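Local structure of protein PTHB1 (Homo sapiens, 4YD8) at residues A139-Y144 and G186-S191; R153-I158 and F168-Y173. The protein is a subunit of the BBSome, a coat complex thought to sort specific membrane proteins to the primary cilia, and begins with a seven-bladed beta-propeller. One frame throughout, in Å; residues are numbered along the deposited sequence.

The two contacts illustrate the two levels at which a beta-propeller is held together: between blades and within one. Interaction 1 joins strand 139-145 to strand 188-191, the first strands of two consecutive four-stranded blades, whereas interaction 2 lies inside the earlier blade, where strand 155-160 pairs with strand 164-169 before the chain turns into strand 172-178. Along the sequence interaction 2 is nested within the loop that interaction 1 closes. Their centres are about 13 Å apart, and they meet where strands 139-145 and 155-160 lie side by side, with a probable hydrogen bond of 2.9 Å from T143 N to C157 O. The chain thus runs through the remaining strands of one blade before it supplies the strand that lies beside the first.

Interaction 1: residues A139-Y144 and G186-S191; sequences ACNMTY and GPLAYS
T143 and A189 are the closest CA pair where strand 139-144 and strand 188-191 run almost parallel, their axes 5.9 Å apart at closest approach and their directions differing by only 10°. Despite that alignment the backbones do not pair as a sheet, and side chains span the interval. N141 reaches toward the loop that precedes strand 188-191. Its CG sits between the backbone N and the carbonyl carbon (chi1 53°), and its ND2 donates to G186 O at 3.0 Å. This bond is nearly straight (164°) and lies in the plane of the N141 amide, although the donor stands somewhat out of the G186 carbonyl plane. Q159 NE2 binds both N141 OD1 and G186 O, so the amide is held by both its polar atoms and G186 O receives two donors. C140 and N141 together face Q159 in a classic beta bulge of the blade.

This is the meeting of neighbouring blades in a seven-bladed beta-propeller, where first strands approach around the central axis and each belongs to its own antiparallel sheet. Between them T143 divides its branches: CG2 packs against L188 CD2 at 3.8 Å, the two side chains crossing at about a right angle, while OG1, anti to the backbone N, accepts a weak bond from Y190 N at 3.1 Å. L188 CB also lies 3.8 Å from N141 OD1. A water gives a 2.7 Å bond to M142 O and a weak, longer one to L188 O, linking the two backbones.

Y190 touches the other strand near its root, with CB 3.8 Å from Y144 O. Its ring then leads away to meet F147, near G145, a residue critical for protein stability, and its OH bonds to D195 OD1.

Interaction 2: residues R153-I158 and F168-Y173; sequences RDLICI and FEQESY
I156 and F168 form an antiparallel hydrogen-bonded pair in the beta hairpin of strands 155-160 and 164-169, within one propeller blade. Two backbone bonds join them: I156 N donates to F168 O at 3.1 Å, and F168 N returns a bond to I156 O at 2.8 Å. Just past this pair the chain reverses through a type II' turn from E169 to S172, with Q170 at its second position, and enters the next strand. A water extends the link toward the turn, donating to D154 O at 2.7 Å and accepting a weak bond from Q170 N.

Apolar packing occupies two places. On the face shared by I156 and F168, I158 CD1 approaches F168 CE1 at 3.7 Å, the side chains lying obliquely, and Y173 CD1 covers one face of the same ring near its rim. L155 CD2 meets Q170 CG at 4.0 Å, the two side chains crossing at about a right angle.

Around Q170 the contact is polar on one side only. With CG anti to the carbonyl carbon (chi1 -59°), the chain extends to carry its amide against the aliphatic root of R153, whose CB lies 3.3 Å from Q170 NE2; the hydrogen bond of that nitrogen goes to K89 O. An alanine here would probably leave K89 O without this donor and open a gap beside R153 CB and L155 CD2. The guanidinium of R153 is turned 65° from the Q170 amide, and L155 CD2 sits 3.8 Å above one face of that guanidinium, displaced toward its rim.

Interaction 1: residues A139-Y144 and G186-S191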
ATOM      1  N   ALA A 139       2.316  13.109  11.764  1.00 29.75           N
ATOM      2  CA  ALA A 139       1.569  12.053  11.078  1.00 28.02           C
ATOM      3  C   ALA A 139       2.103  10.659  11.373  1.00 29.71           C
ATOM      4  O   ALA A 139       3.287  10.485  11.635  1.00 28.44           O
ATOM      5  CB  ALA A 139       1.586  12.296   9.550  1.00 26.40           C
ATOM      6  N   CYS A 140       1.217   9.666  11.321  1.00 26.02           N
ATOM      7  CA  CYS A 140       1.644   8.276  11.336  1.00 25.52           C
ATOM      8  C   CYS A 140       1.515   7.659   9.938  1.00 30.46           C
ATOM      9  O   CYS A 140       2.514   7.312   9.311  1.00 28.53           O
ATOM     10  CB  CYS A 140       0.834   7.458  12.344  1.00 26.85           C
ATOM     11  SG  CYS A 140       1.292   5.694  12.322  1.00 31.77           S
ATOM     12  N   ASN A 141       0.277   7.536   9.466  1.00 23.49           N
ATOM     13  CA  ASN A 141      -0.012   6.857   8.194  1.00 22.46           C
ATOM     14  C   ASN A 141      -1.278   7.458   7.581  1.00 23.11           C
ATOM     15  O   ASN A 141      -1.874   8.360   8.159  1.00 26.11           O
ATOM     16  CB  ASN A 141      -0.143   5.331   8.392  1.00 22.05           C
ATOM     17  CG  ASN A 141      -1.146   4.941   9.492  1.00 26.57           C
ATOM     18  OD1 ASN A 141      -2.013   5.724   9.870  1.00 27.70           O
ATOM     19  ND2 ASN A 141      -1.031   3.701   9.993  1.00 24.38           N
HETATM   20  N   MSE A 142      -1.680   6.990   6.401  1.00 23.46           N
HETATM   21  CA  MSE A 142      -2.841   7.580   5.756  1.00 21.04           C
HETATM   22  C   MSE A 142      -3.588   6.542   4.950  1.00 23.07           C
HETATM   23  O   MSE A 142      -3.059   5.458   4.681  1.00 23.48           O
HETATM   24  CB  MSE A 142      -2.433   8.732   4.832  1.00 23.54           C
HETATM   25  CG  MSE A 142      -1.493   8.315   3.710  1.00 24.46           C
HETATM   26 SE   MSE A 142      -1.245   9.873   2.501  1.00 28.37          SE
HETATM   27  CE  MSE A 142       0.254   9.232   1.479  1.00 32.74           C
ATOM     28  N   THR A 143      -4.810   6.884   4.564  1.00 21.56           N
ATOM     29  CA  THR A 143      -5.564   6.081   3.604  1.00 21.87           C
ATOM     30  C   THR A 143      -6.358   7.063   2.738  1.00 22.82           C
ATOM     31  O   THR A 143      -6.324   8.272   2.970  1.00 21.73           O
ATOM     32  CB  THR A 143      -6.486   5.046   4.322  1.00 22.59           C
ATOM     33  OG1 THR A 143      -7.059   4.144   3.368  1.00 22.36           O
ATOM     34  CG2 THR A 143      -7.610   5.755   5.114  1.00 23.04           C
ATOM     35  N   TYR A 144      -7.056   6.563   1.729  1.00 23.44           N
ATOM     36  CA  TYR A 144      -7.756   7.450   0.816  1.00 21.58           C
ATOM     37  C   TYR A 144      -8.910   6.723   0.171  1.00 25.14           C
ATOM     38  O   TYR A 144      -8.970   5.494   0.187  1.00 22.44           O
ATOM     39  CB  TYR A 144      -6.814   7.988  -0.273  1.00 19.87           C
ATOM     40  CG  TYR A 144      -6.292   6.907  -1.205  1.00 20.63           C
ATOM     41  CD1 TYR A 144      -5.157   6.166  -0.873  1.00 22.99           C
ATOM     42  CD2 TYR A 144      -6.952   6.610  -2.399  1.00 24.14           C
ATOM     43  CE1 TYR A 144      -4.671   5.160  -1.706  1.00 23.82           C
ATOM     44  CE2 TYR A 144      -6.474   5.608  -3.253  1.00 26.18           C
ATOM     45  CZ  TYR A 144      -5.335   4.884  -2.894  1.00 29.71           C
ATOM     46  OH  TYR A 144      -4.849   3.892  -3.721  1.00 28.07           O
ATOM     47  N   GLY A 186      -2.396   2.248  14.935  1.00 26.58           N
ATOM     48  CA  GLY A 186      -2.376   0.995  14.199  1.00 23.72           C
ATOM     49  C   GLY A 186      -2.470   1.263  12.705  1.00 25.12           C
ATOM     50  O   GLY A 186      -2.525   2.412  12.268  1.00 25.45           O
ATOM     51  N   PRO A 187      -2.516   0.189  11.910  1.00 22.24           N
ATOM     52  CA  PRO A 187      -2.712   0.343  10.467  1.00 22.43           C
ATOM     53  C   PRO A 187      -4.065   0.976  10.193  1.00 23.72           C
ATOM     54  O   PRO A 187      -4.976   0.884  11.032  1.00 26.38           O
ATOM     55  CB  PRO A 187      -2.641  -1.106   9.922  1.00 26.97           C
ATOM     56  CG  PRO A 187      -2.876  -1.982  11.098  1.00 27.17           C
ATOM     57  CD  PRO A 187      -2.416  -1.217  12.335  1.00 23.28           C
ATOM     58  N   LEU A 188      -4.202   1.611   9.033  1.00 21.62           N
ATOM     59  CA  LEU A 188      -5.413   2.350   8.713  1.00 24.02           C
ATOM     60  C   LEU A 188      -5.867   2.057   7.285  1.00 26.30           C
ATOM     61  O   LEU A 188      -5.051   2.064   6.367  1.00 24.58           O
ATOM     62  CB  LEU A 188      -5.164   3.850   8.881  1.00 23.51           C
ATOM     63  CG  LEU A 188      -6.317   4.799   8.544  1.00 27.45           C
ATOM     64  CD1 LEU A 188      -7.413   4.750   9.617  1.00 26.64           C
ATOM     65  CD2 LEU A 188      -5.801   6.234   8.385  1.00 26.56           C
ATOM     66  N   ALA A 189      -7.158   1.809   7.097  1.00 23.02           N
ATOM     67  CA  ALA A 189      -7.680   1.560   5.748  1.00 21.69           C
ATOM     68  C   ALA A 189      -9.107   2.069   5.619  1.00 23.33           C
ATOM     69  O   ALA A 189      -9.842   2.164   6.602  1.00 29.99           O
ATOM     70  CB  ALA A 189      -7.602   0.049   5.401  1.00 21.45           C
ATOM     71  N   TYR A 190      -9.476   2.439   4.399  1.00 21.94           N
ATOM     72  CA  TYR A 190     -10.835   2.866   4.093  1.00 22.01           C
ATOM     73  C   TYR A 190     -11.584   1.775   3.334  1.00 25.67           C
ATOM     74  O   TYR A 190     -11.065   1.203   2.366  1.00 26.80           O
ATOM     75  CB  TYR A 190     -10.830   4.165   3.265  1.00 21.67           C
ATOM     76  CG  TYR A 190     -12.211   4.549   2.761  1.00 23.63           C
ATOM     77  CD1 TYR A 190     -13.193   4.995   3.641  1.00 23.34           C
ATOM     78  CD2 TYR A 190     -12.537   4.449   1.411  1.00 25.06           C
ATOM     79  CE1 TYR A 190     -14.461   5.339   3.196  1.00 26.42           C
ATOM     80  CE2 TYR A 190     -13.803   4.798   0.957  1.00 25.23           C
ATOM     81  CZ  TYR A 190     -14.761   5.240   1.857  1.00 25.10           C
ATOM     82  OH  TYR A 190     -16.028   5.578   1.423  1.00 27.93           O
ATOM     83  N   SER A 191     -12.805   1.485   3.769  1.00 25.15           N
ATOM     84  CA  SER A 191     -13.679   0.557   3.052  1.00 26.15           C
ATOM     85  C   SER A 191     -14.744   1.334   2.285  1.00 30.65           C
ATOM     86  O   SER A 191     -15.592   1.970   2.893  1.00 29.31           O
ATOM     87  CB  SER A 191     -14.343  -0.422   4.025  1.00 30.75           C
ATOM     88  OG  SER A 191     -15.445  -1.071   3.417  1.00 35.07           O
TER
HETATM   89  O   HOH W   1      -1.835   3.352   5.927  1.00 43.73           O

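Interaction 2: residues R153-I158 and F168-Y173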
ATOM      1  N   ARG A 153     -13.474  11.219  -7.093  1.00 27.41           N
ATOM      2  CA  ARG A 153     -12.437  11.906  -6.338  1.00 25.88           C
ATOM      3  C   ARG A 153     -11.993  11.047  -5.156  1.00 26.47           C
ATOM      4  O   ARG A 153     -12.797  10.314  -4.570  1.00 29.23           O
ATOM      5  CB  ARG A 153     -12.934  13.269  -5.855  1.00 34.43           C
ATOM      6  CG  ARG A 153     -14.041  13.186  -4.832  1.00 34.23           C
ATOM      7  CD  ARG A 153     -14.693  14.543  -4.582  1.00 49.31           C
ATOM      8  NE  ARG A 153     -15.432  14.516  -3.319  1.00 57.44           N
ATOM      9  CZ  ARG A 153     -15.845  15.593  -2.659  1.00 55.86           C
ATOM     10  NH1 ARG A 153     -15.598  16.800  -3.142  1.00 46.02           N
ATOM     11  NH2 ARG A 153     -16.505  15.460  -1.513  1.00 61.50           N
ATOM     12  N   ASP A 154     -10.711  11.126  -4.823  1.00 25.42           N
ATOM     13  CA  ASP A 154     -10.170  10.416  -3.666  1.00 24.12           C
ATOM     14  C   ASP A 154      -9.821  11.416  -2.577  1.00 24.76           C
ATOM     15  O   ASP A 154      -8.935  12.243  -2.760  1.00 24.07           O
ATOM     16  CB  ASP A 154      -8.940   9.601  -4.058  1.00 26.03           C
ATOM     17  CG  ASP A 154      -9.301   8.369  -4.848  1.00 32.10           C
ATOM     18  OD1 ASP A 154     -10.244   7.677  -4.400  1.00 28.83           O
ATOM     19  OD2 ASP A 154      -8.669   8.098  -5.908  1.00 25.19           O
ATOM     20  N   LEU A 155     -10.534  11.344  -1.460  1.00 24.92           N
ATOM     21  CA  LEU A 155     -10.212  12.170  -0.294  1.00 22.76           C
ATOM     22  C   LEU A 155      -9.135  11.441   0.495  1.00 27.27           C
ATOM     23  O   LEU A 155      -8.929  10.255   0.280  1.00 23.15           O
ATOM     24  CB  LEU A 155     -11.452  12.409   0.555  1.00 24.23           C
ATOM     25  CG  LEU A 155     -12.662  13.000  -0.178  1.00 29.06           C
ATOM     26  CD1 LEU A 155     -13.648  13.593   0.819  1.00 31.81           C
ATOM     27  CD2 LEU A 155     -12.230  14.032  -1.203  1.00 35.43           C
ATOM     28  N   ILE A 156      -8.456  12.135   1.402  1.00 23.05           N
ATOM     29  CA  ILE A 156      -7.340  11.547   2.129  1.00 21.64           C
ATOM     30  C   ILE A 156      -7.604  11.683   3.624  1.00 25.43           C
ATOM     31  O   ILE A 156      -8.120  12.706   4.080  1.00 25.05           O
ATOM     32  CB  ILE A 156      -6.000  12.223   1.749  1.00 25.08           C
ATOM     33  CG1 ILE A 156      -5.554  11.784   0.340  1.00 23.35           C
ATOM     34  CG2 ILE A 156      -4.889  11.913   2.761  1.00 26.31           C
ATOM     35  CD1 ILE A 156      -4.447  12.644  -0.219  1.00 24.57           C
ATOM     36  N   CYS A 157      -7.300  10.625   4.362  1.00 23.08           N
ATOM     37  CA  CYS A 157      -7.415  10.644   5.821  1.00 22.60           C
ATOM     38  C   CYS A 157      -6.066  10.278   6.400  1.00 24.67           C
ATOM     39  O   CYS A 157      -5.512   9.219   6.083  1.00 25.87           O
ATOM     40  CB  CYS A 157      -8.476   9.666   6.304  1.00 22.64           C
ATOM     41  SG  CYS A 157      -8.522   9.541   8.131  1.00 28.81           S
ATOM     42  N   ILE A 158      -5.525  11.159   7.233  1.00 25.73           N
ATOM     43  CA  ILE A 158      -4.230  10.932   7.853  1.00 23.37           C
ATOM     44  C   ILE A 158      -4.435  10.671   9.345  1.00 24.31           C
ATOM     45  O   ILE A 158      -5.108  11.446  10.016  1.00 28.43           O
ATOM     46  CB  ILE A 158      -3.288  12.152   7.664  1.00 29.00           C
ATOM     47  CG1 ILE A 158      -2.994  12.411   6.175  1.00 27.05           C
ATOM     48  CG2 ILE A 158      -1.983  11.968   8.436  1.00 24.87           C
ATOM     49  CD1 ILE A 158      -2.339  13.778   5.949  1.00 30.02           C
ATOM     50  N   PHE A 168      -8.951  15.276   4.637  1.00 30.94           N
ATOM     51  CA  PHE A 168      -8.708  16.322   3.658  1.00 30.06           C
ATOM     52  C   PHE A 168      -9.531  16.075   2.406  1.00 31.62           C
ATOM     53  O   PHE A 168      -9.455  15.003   1.808  1.00 29.79           O
ATOM     54  CB  PHE A 168      -7.219  16.388   3.300  1.00 28.81           C
ATOM     55  CG  PHE A 168      -6.340  16.783   4.457  1.00 28.38           C
ATOM     56  CD1 PHE A 168      -5.894  15.833   5.364  1.00 30.62           C
ATOM     57  CD2 PHE A 168      -5.987  18.109   4.646  1.00 30.64           C
ATOM     58  CE1 PHE A 168      -5.104  16.204   6.444  1.00 32.64           C
ATOM     59  CE2 PHE A 168      -5.185  18.488   5.716  1.00 35.33           C
ATOM     60  CZ  PHE A 168      -4.744  17.529   6.615  1.00 35.00           C
ATOM     61  N   GLU A 169     -10.327  17.069   2.028  1.00 26.07           N
ATOM     62  CA  GLU A 169     -11.116  16.993   0.814  0.56 29.41           C
ATOM     63  C   GLU A 169     -10.293  17.625  -0.303  1.00 30.71           C
ATOM     64  O   GLU A 169     -10.471  18.797  -0.634  1.00 31.72           O
ATOM     65  CB  GLU A 169     -12.469  17.691   1.004  0.56 30.96           C
ATOM     66  CG  GLU A 169     -13.355  17.011   2.043  0.56 32.53           C
ATOM     67  CD  GLU A 169     -14.686  17.720   2.256  0.56 42.36           C
ATOM     68  OE1 GLU A 169     -14.833  18.878   1.810  0.56 51.53           O
ATOM     69  OE2 GLU A 169     -15.588  17.115   2.871  0.56 42.13           O
ATOM     70  N   GLN A 170      -9.361  16.838  -0.836  1.00 27.71           N
ATOM     71  CA  GLN A 170      -8.421  17.290  -1.855  1.00 24.37           C
ATOM     72  C   GLN A 170      -7.723  18.574  -1.381  1.00 27.97           C
ATOM     73  O   GLN A 170      -7.014  18.534  -0.377  1.00 28.93           O
ATOM     74  CB  GLN A 170      -9.149  17.440  -3.200  1.00 28.54           C
ATOM     75  CG  GLN A 170      -9.772  16.075  -3.609  1.00 28.99           C
ATOM     76  CD  GLN A 170     -10.502  16.078  -4.942  1.00 35.01           C
ATOM     77  OE1 GLN A 170     -11.385  16.900  -5.183  1.00 31.37           O
ATOM     78  NE2 GLN A 170     -10.154  15.120  -5.810  1.00 26.72           N
ATOM     79  N   GLU A 171      -7.922  19.700  -2.075  1.00 29.56           N
ATOM     80  CA  GLU A 171      -7.212  20.939  -1.741  1.00 29.28           C
ATOM     81  C   GLU A 171      -7.601  21.559  -0.394  1.00 32.67           C
ATOM     82  O   GLU A 171      -6.966  22.515   0.040  1.00 32.24           O
ATOM     83  CB  GLU A 171      -7.438  22.016  -2.823  1.00 27.44           C
ATOM     84  CG  GLU A 171      -6.822  21.691  -4.196  1.00 36.81           C
ATOM     85  CD  GLU A 171      -7.705  20.774  -5.039  1.00 37.99           C
ATOM     86  OE1 GLU A 171      -8.874  20.564  -4.653  1.00 36.45           O
ATOM     87  OE2 GLU A 171      -7.233  20.268  -6.083  1.00 33.14           O
ATOM     88  N   SER A 172      -8.648  21.067   0.257  1.00 28.88           N
ATOM     89  CA  SER A 172      -9.050  21.714   1.509  1.00 36.44           C
ATOM     90  C   SER A 172      -9.186  20.758   2.691  1.00 35.27           C
ATOM     91  O   SER A 172      -9.594  19.606   2.548  1.00 33.91           O
ATOM     92  CB  SER A 172     -10.357  22.496   1.313  1.00 48.65           C
ATOM     93  OG  SER A 172     -11.366  21.698   0.722  1.00 60.94           O
ATOM     94  N   TYR A 173      -8.818  21.256   3.870  1.00 34.65           N
ATOM     95  CA  TYR A 173      -8.966  20.501   5.104  1.00 36.02           C
ATOM     96  C   TYR A 173     -10.437  20.434   5.483  1.00 40.17           C
ATOM     97  O   TYR A 173     -11.121  21.454   5.483  1.00 41.72           O
ATOM     98  CB  TYR A 173      -8.155  21.152   6.223  1.00 38.82           C
ATOM     99  CG  TYR A 173      -8.236  20.442   7.548  1.00 34.99           C
ATOM    100  CD1 TYR A 173      -7.870  19.112   7.670  1.00 35.81           C
ATOM    101  CD2 TYR A 173      -8.655  21.117   8.696  1.00 42.11           C
ATOM    102  CE1 TYR A 173      -7.930  18.463   8.892  1.00 37.76           C
ATOM    103  CE2 TYR A 173      -8.725  20.476   9.917  1.00 43.10           C
ATOM    104  CZ  TYR A 173      -8.359  19.153  10.010  1.00 45.01           C
ATOM    105  OH  TYR A 173      -8.419  18.518  11.229  1.00 46.38           O
TER
HETATM  106  O   HOH W   2      -7.836  14.282  -1.360  1.00 31.17           O